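Local coordinates for techylectin-5A (Tachypleus tridentatus, PDB 1JC9), which acts as an innate-immunity lectin that recognises acetyl group-containing substances and agglutinates bacteria and human erythrocytes, at residues Pro46-Asp51 against Arg137-Arg142; Val91-Gly96 against Val255-Arg260. All blocks are in the same frame, centred on the assembly; numbering follows the deposited sequence.

In the fold
Contact 1 and contact 2 lie side by side in one fibrinogen-related domain, their centres about 13 Å apart. Their segments alternate along the chain: 46-51, 91-96, 137-142, then 255-260. They meet in the antiparallel sheet, where strand 139-146 of contact 1 and strand 89-95 of contact 2 both pair with strand 250-261. Probable backbone hydrogen bonds, Met140 N to Arg260 O and Arg142 N to Lys258 O, join the two. Contact 2 is near the centre of the chain; contact 1 joins the N-terminal end of the modelled chain to strand 139-146 of the same sheet. Segments 86 and 159 residues apart are thus brought together around strand 250-261, with contact 1 away from the sugar and calcium sites.

Contact 1: Pro46-Asp51 against Arg137-Arg142; sequences PTDCAD and RNYMIR
Asp48 and Arg137 carry the main charge pairing, with Asp51 as a second carboxylate on the same guanidinium. Asp48 OD2 sits 2.6 Å from Arg137 NH2, but it comes in over a face of the guanidinium and the two flat groups are turned 69° apart, so this is an ionic contact rather than a paired, in-plane one. Asp51 meets Arg137 tip to tip at longer range, OD1 to NH2 3.4 Å. With its CG between backbone N and carbonyl carbon (chi1 59°) and the chain then extended to NE, Arg137 delivers its head to the start of helix 49-54.

The hydrogen bonds add direction. Tyr139 OH donates to Asp48 OD2 over a short 2.5 Å, meeting the carboxylate oxygen on its anti lone pair, with ring and carboxylate planes nearly perpendicular. OD2 is thus shared between the hydroxyl and the guanidinium, which would be expected to stabilise its negative charge. Near the guanidinium edge, somewhat tilted from its plane, Thr47 OG1 takes a 3.1 Å bond from Arg137 NH1, and NH2 adds a weak one to the same oxygen. Thr47 is itself held by Asp51 OD2, which accepts from its backbone N at 2.8 Å and from its OG1 at 2.7 Å.

Asp48 is also the helix N-cap. Its OD1 takes Asp51 N at 2.9 Å and, weakly, Ala50 N, so one carboxylate oxygen caps the helix while the other faces Arg137 and Tyr139.

Gln136, at the end of helix 127-136, bonds through NE2 to both Tyr139 OH and Thr47 O. Pro261 of strand 250-261 touches Asp48, Ala50 and Arg137, and the Cys49-Cys80 disulfide ties helix 49-54 to strand 76-81.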
loop_
_atom_site.group_PDB
_atom_site.type_symbol
_atom_site.label_atom_id
_atom_site.label_comp_id
_atom_site.label_asym_id
_atom_site.label_seq_id
_atom_site.Cartn_x
_atom_site.Cartn_y
_atom_site.Cartn_z
ATOM N N PRO A 46 -1.921 13.014 -18.731
ATOM C CA PRO A 46 -2.024 11.665 -18.152
ATOM C C PRO A 46 -2.446 11.706 -16.679
ATOM O O PRO A 46 -1.837 12.413 -15.874
ATOM C CB PRO A 46 -0.622 11.097 -18.353
ATOM C CG PRO A 46 0.252 12.329 -18.281
ATOM C CD PRO A 46 -0.526 13.336 -19.086
ATOM N N THR A 47 -3.486 10.943 -16.333
ATOM C CA THR A 47 -4.015 10.911 -14.969
ATOM C C THR A 47 -3.400 9.850 -14.055
ATOM O O THR A 47 -3.610 9.880 -12.835
ATOM C CB THR A 47 -5.548 10.703 -14.981
ATOM O OG1 THR A 47 -5.858 9.398 -15.494
ATOM C CG2 THR A 47 -6.219 11.763 -15.852
ATOM N N ASP A 48 -2.663 8.912 -14.643
ATOM C CA ASP A 48 -2.008 7.849 -13.883
ATOM C C ASP A 48 -1.019 7.116 -14.782
ATOM O O ASP A 48 -0.806 7.507 -15.924
ATOM C CB ASP A 48 -3.039 6.857 -13.321
ATOM C CG ASP A 48 -3.847 6.167 -14.409
ATOM O OD1 ASP A 48 -3.320 6.009 -15.531
ATOM O OD2 ASP A 48 -5.004 5.769 -14.139
ATOM N N CYS A 49 -0.419 6.045 -14.274
ATOM C CA CYS A 49 0.546 5.293 -15.062
ATOM C C CYS A 49 -0.039 4.518 -16.247
ATOM O O CYS A 49 0.678 4.226 -17.202
ATOM C CB CYS A 49 1.316 4.341 -14.160
ATOM S SG CYS A 49 2.362 5.178 -12.934
ATOM N N ALA A 50 -1.322 4.167 -16.191
ATOM C CA ALA A 50 -1.939 3.454 -17.309
ATOM C C ALA A 50 -1.972 4.407 -18.503
ATOM O O ALA A 50 -1.708 4.002 -19.637
ATOM C CB ALA A 50 -3.359 3.013 -16.944
ATOM N N ASP A 51 -2.299 5.675 -18.240
ATOM C CA ASP A 51 -2.337 6.691 -19.287
ATOM C C ASP A 51 -0.934 6.888 -19.851
ATOM O O ASP A 51 -0.752 7.015 -21.064
ATOM C CB ASP A 51 -2.833 8.036 -18.740
ATOM C CG ASP A 51 -4.330 8.062 -18.508
ATOM O OD1 ASP A 51 -5.020 7.116 -18.934
ATOM O OD2 ASP A 51 -4.817 9.042 -17.909
ATOM N N ARG A 137 -11.562 7.086 -10.824
ATOM C CA ARG A 137 -12.164 6.001 -11.589
ATOM C C ARG A 137 -11.995 4.685 -10.856
ATOM O O ARG A 137 -11.484 4.667 -9.736
ATOM C CB ARG A 137 -11.627 5.923 -13.022
ATOM C CG ARG A 137 -10.145 5.724 -13.240
ATOM C CD ARG A 137 -10.001 5.427 -14.723
ATOM N NE ARG A 137 -8.638 5.356 -15.231
ATOM C CZ ARG A 137 -7.906 6.412 -15.573
ATOM N NH1 ARG A 137 -8.401 7.639 -15.451
ATOM N NH2 ARG A 137 -6.691 6.229 -16.084
ATOM N N ASN A 138 -12.435 3.588 -11.463
ATOM C CA ASN A 138 -12.357 2.294 -10.794
ATOM C C ASN A 138 -11.020 1.576 -10.955
ATOM O O ASN A 138 -10.588 1.270 -12.063
ATOM C CB ASN A 138 -13.511 1.404 -11.264
ATOM C CG ASN A 138 -13.714 0.196 -10.373
ATOM O OD1 ASN A 138 -13.516 0.264 -9.161
ATOM N ND2 ASN A 138 -14.130 -0.915 -10.967
ATOM N N TYR A 139 -10.375 1.305 -9.825
ATOM C CA TYR A 139 -9.078 0.639 -9.811
ATOM C C TYR A 139 -9.066 -0.687 -9.076
ATOM O O TYR A 139 -9.920 -0.962 -8.234
ATOM C CB TYR A 139 -8.019 1.519 -9.130
ATOM C CG TYR A 139 -7.599 2.745 -9.891
ATOM C CD1 TYR A 139 -8.343 3.921 -9.833
ATOM C CD2 TYR A 139 -6.452 2.726 -10.680
ATOM C CE1 TYR A 139 -7.950 5.053 -10.547
ATOM C CE2 TYR A 139 -6.054 3.843 -11.396
ATOM C CZ TYR A 139 -6.804 5.001 -11.328
ATOM O OH TYR A 139 -6.400 6.094 -12.051
ATOM N N MET A 140 -8.076 -1.508 -9.410
ATOM C CA MET A 140 -7.867 -2.770 -8.721
ATOM C C MET A 140 -6.494 -2.571 -8.090
ATOM O O MET A 140 -5.677 -1.806 -8.611
ATOM C CB MET A 140 -7.844 -3.960 -9.690
ATOM C CG MET A 140 -6.760 -3.923 -10.753
ATOM S SD MET A 140 -6.683 -5.491 -11.671
ATOM C CE MET A 140 -8.368 -5.632 -12.243
ATOM N N ILE A 141 -6.246 -3.211 -6.956
ATOM C CA ILE A 141 -4.953 -3.075 -6.310
ATOM C C ILE A 141 -4.231 -4.409 -6.371
ATOM O O ILE A 141 -4.838 -5.466 -6.221
ATOM C CB ILE A 141 -5.086 -2.617 -4.827
ATOM C CG1 ILE A 141 -3.698 -2.515 -4.191
ATOM C CG2 ILE A 141 -5.950 -3.589 -4.040
ATOM C CD1 ILE A 141 -3.701 -1.899 -2.809
ATOM N N ARG A 142 -2.930 -4.359 -6.622
ATOM C CA ARG A 142 -2.139 -5.576 -6.679
ATOM C C ARG A 142 -1.033 -5.532 -5.631
ATOM O O ARG A 142 -0.364 -4.512 -5.474
ATOM C CB ARG A 142 -1.523 -5.750 -8.074
ATOM C CG ARG A 142 -0.534 -6.905 -8.161
ATOM C CD ARG A 142 -0.032 -7.165 -9.588
ATOM N NE ARG A 142 1.078 -8.117 -9.560
ATOM C CZ ARG A 142 1.094 -9.284 -10.196
ATOM N NH1 ARG A 142 0.057 -9.662 -10.930
ATOM N NH2 ARG A 142 2.145 -10.081 -10.078
#

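Contact 2: Val91-Gly96 against Val255-Arg260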
loop_
_atom_site.group_PDB
_atom_site.type_symbol
_atom_site.label_atom_id
_atom_site.label_comp_id
_atom_site.label_asym_id
_atom_site.label_seq_id
_atom_site.Cartn_x
_atom_site.Cartn_y
_atom_site.Cartn_z
ATOM N N VAL A 91 2.528 2.775 -8.544
ATOM C CA VAL A 91 2.926 2.244 -7.248
ATOM C C VAL A 91 2.580 3.227 -6.139
ATOM O O VAL A 91 2.883 4.416 -6.244
ATOM C CB VAL A 91 4.441 1.929 -7.227
ATOM C CG1 VAL A 91 4.833 1.310 -5.893
ATOM C CG2 VAL A 91 4.785 0.978 -8.374
ATOM N N ILE A 92 1.937 2.733 -5.081
ATOM C CA ILE A 92 1.554 3.598 -3.974
ATOM C C ILE A 92 2.296 3.291 -2.678
ATOM O O ILE A 92 2.203 4.056 -1.719
ATOM C CB ILE A 92 0.023 3.537 -3.701
ATOM C CG1 ILE A 92 -0.380 2.141 -3.224
ATOM C CG2 ILE A 92 -0.748 3.916 -4.962
ATOM C CD1 ILE A 92 -1.850 2.038 -2.817
ATOM N N GLN A 93 3.030 2.180 -2.646
ATOM C CA GLN A 93 3.792 1.797 -1.455
ATOM C C GLN A 93 4.879 0.792 -1.808
ATOM O O GLN A 93 4.702 -0.028 -2.706
ATOM C CB GLN A 93 2.876 1.173 -0.389
ATOM C CG GLN A 93 3.589 0.853 0.941
ATOM C CD GLN A 93 4.027 -0.606 1.079
ATOM O OE1 GLN A 93 4.286 -1.293 0.090
ATOM N NE2 GLN A 93 4.122 -1.078 2.319
ATOM N N ARG A 94 6.005 0.868 -1.105
ATOM C CA ARG A 94 7.102 -0.070 -1.315
ATOM C C ARG A 94 7.974 -0.197 -0.072
ATOM O O ARG A 94 8.247 0.789 0.608
ATOM C CB ARG A 94 7.992 0.352 -2.494
ATOM C CG ARG A 94 9.123 -0.650 -2.757
ATOM C CD ARG A 94 10.112 -0.186 -3.825
ATOM N NE ARG A 94 9.512 -0.065 -5.155
ATOM C CZ ARG A 94 9.413 1.080 -5.825
ATOM N NH1 ARG A 94 9.873 2.205 -5.291
ATOM N NH2 ARG A 94 8.861 1.101 -7.031
ATOM N N ARG A 95 8.392 -1.427 0.220
ATOM C CA ARG A 95 9.276 -1.720 1.344
ATOM C C ARG A 95 10.459 -2.482 0.749
ATOM O O ARG A 95 10.287 -3.316 -0.140
ATOM C CB ARG A 95 8.587 -2.602 2.396
ATOM C CG ARG A 95 7.341 -2.005 3.039
ATOM C CD ARG A 95 7.593 -0.611 3.606
ATOM N NE ARG A 95 8.543 -0.580 4.718
ATOM C CZ ARG A 95 8.256 -0.925 5.973
ATOM N NH1 ARG A 95 7.035 -1.345 6.304
ATOM N NH2 ARG A 95 9.186 -0.811 6.911
ATOM N N GLY A 96 11.656 -2.177 1.230
ATOM C CA GLY A 96 12.849 -2.845 0.744
ATOM C C GLY A 96 13.999 -2.489 1.660
ATOM O O GLY A 96 13.815 -1.720 2.601
ATOM N N VAL A 255 8.113 -5.736 -0.607
ATOM C CA VAL A 255 6.696 -5.736 -0.954
ATOM C C VAL A 255 6.360 -4.445 -1.698
ATOM O O VAL A 255 7.077 -3.450 -1.584
ATOM C CB VAL A 255 5.776 -5.831 0.301
ATOM C CG1 VAL A 255 6.158 -7.033 1.147
ATOM C CG2 VAL A 255 5.864 -4.561 1.116
ATOM N N GLU A 256 5.280 -4.478 -2.471
ATOM C CA GLU A 256 4.821 -3.310 -3.215
ATOM C C GLU A 256 3.314 -3.371 -3.363
ATOM O O GLU A 256 2.743 -4.446 -3.540
ATOM C CB GLU A 256 5.417 -3.252 -4.626
ATOM C CG GLU A 256 6.918 -3.069 -4.725
ATOM C CD GLU A 256 7.359 -2.836 -6.160
ATOM O OE1 GLU A 256 6.653 -3.297 -7.083
ATOM O OE2 GLU A 256 8.413 -2.201 -6.371
ATOM N N MET A 257 2.680 -2.207 -3.279
ATOM C CA MET A 257 1.241 -2.082 -3.456
ATOM C C MET A 257 1.122 -1.162 -4.667
ATOM O O MET A 257 1.759 -0.109 -4.716
ATOM C CB MET A 257 0.606 -1.454 -2.214
ATOM C CG MET A 257 0.682 -2.358 -0.983
ATOM S SD MET A 257 0.289 -1.519 0.565
ATOM C CE MET A 257 -1.437 -1.104 0.293
ATOM N N LYS A 258 0.333 -1.567 -5.657
ATOM C CA LYS A 258 0.187 -0.778 -6.874
ATOM C C LYS A 258 -1.218 -0.895 -7.448
ATOM O O LYS A 258 -1.875 -1.932 -7.300
ATOM C CB LYS A 258 1.219 -1.251 -7.901
ATOM C CG LYS A 258 1.104 -2.742 -8.224
ATOM C CD LYS A 258 2.329 -3.289 -8.954
ATOM C CE LYS A 258 3.526 -3.376 -8.028
ATOM N NZ LYS A 258 4.683 -4.055 -8.673
ATOM N N ILE A 259 -1.672 0.164 -8.118
ATOM C CA ILE A 259 -3.009 0.170 -8.696
ATOM C C ILE A 259 -3.030 0.365 -10.211
ATOM O O ILE A 259 -2.107 0.936 -10.791
ATOM C CB ILE A 259 -3.900 1.242 -7.992
ATOM C CG1 ILE A 259 -3.245 2.625 -8.029
ATOM C CG2 ILE A 259 -4.080 0.873 -6.526
ATOM C CD1 ILE A 259 -3.263 3.289 -9.363
ATOM N N ARG A 260 -4.083 -0.140 -10.847
ATOM C CA ARG A 260 -4.265 -0.039 -12.297
ATOM C C ARG A 260 -5.765 -0.068 -12.561
ATOM O O ARG A 260 -6.500 -0.782 -11.882
ATOM C CB ARG A 260 -3.596 -1.223 -13.007
ATOM C CG ARG A 260 -3.626 -1.145 -14.528
ATOM C CD ARG A 260 -2.717 -2.190 -15.169
ATOM N NE ARG A 260 -3.272 -3.539 -15.126
ATOM C CZ ARG A 260 -2.643 -4.612 -15.600
ATOM N NH1 ARG A 260 -1.438 -4.490 -16.146
ATOM N NH2 ARG A 260 -3.217 -5.807 -15.537
HETATM O O HOH W 1 8.105 -1.044 -9.019
#
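Val255 CG2 lies against the CB and CG of Arg95, 3.5 Å from CG at its nearest, the two side chains running alongside and pointing the same way. Arg95 then bends away at chi2 and chi3, and its NH1 is bound by the carbonyls of Leu224 and Gly226. On the same face of the sheet, Met257 crosses Gln93 obliquely, its SD 3.9 Å from Gln93 CB. Gln93 NE2 is bonded to Asn225 OD1, whereas OE1 is buried with no partner in the model. Ile92 turns its CG1 to Met257 CB and its CG2 to Ile259 CG1.

The backbones run antiparallel, their axes 4.6 Å apart at closest approach. Arg95 and Val255 form a hydrogen-bonded pair with bonds both ways. Further along, a classic beta bulge sets both Ile92 and Gln93 opposite Met257: Met257 O accepts a 2.9 Å bond from Ile92 N and a weak one from Gln93 N, while Met257 N donates to Gln93 O. The register shifts by one residue, so that Val91 faces Lys258.

On the other face Arg94 and Glu256 lie side by side. The bend at chi3 of Arg94 (-65°) turns NE toward Glu256 OE2 in a 2.7 Å salt bridge, nearly straight at 174° and in the guanidinium plane, though NE stands out of the carboxylate plane, on the anti side of OE2. A water accepts from Arg94 NH2 and donates to the same OE2. The other oxygen, Glu256 OE1, receives Lys258 NZ at 2.6 Å, and Asp81 and Asp144 are further acidic partners of that ammonium. Arg94 NH1 is held by the carbonyls of Ile119 and Lys121, and its guanidinium makes a cation-pi contact with Tyr79.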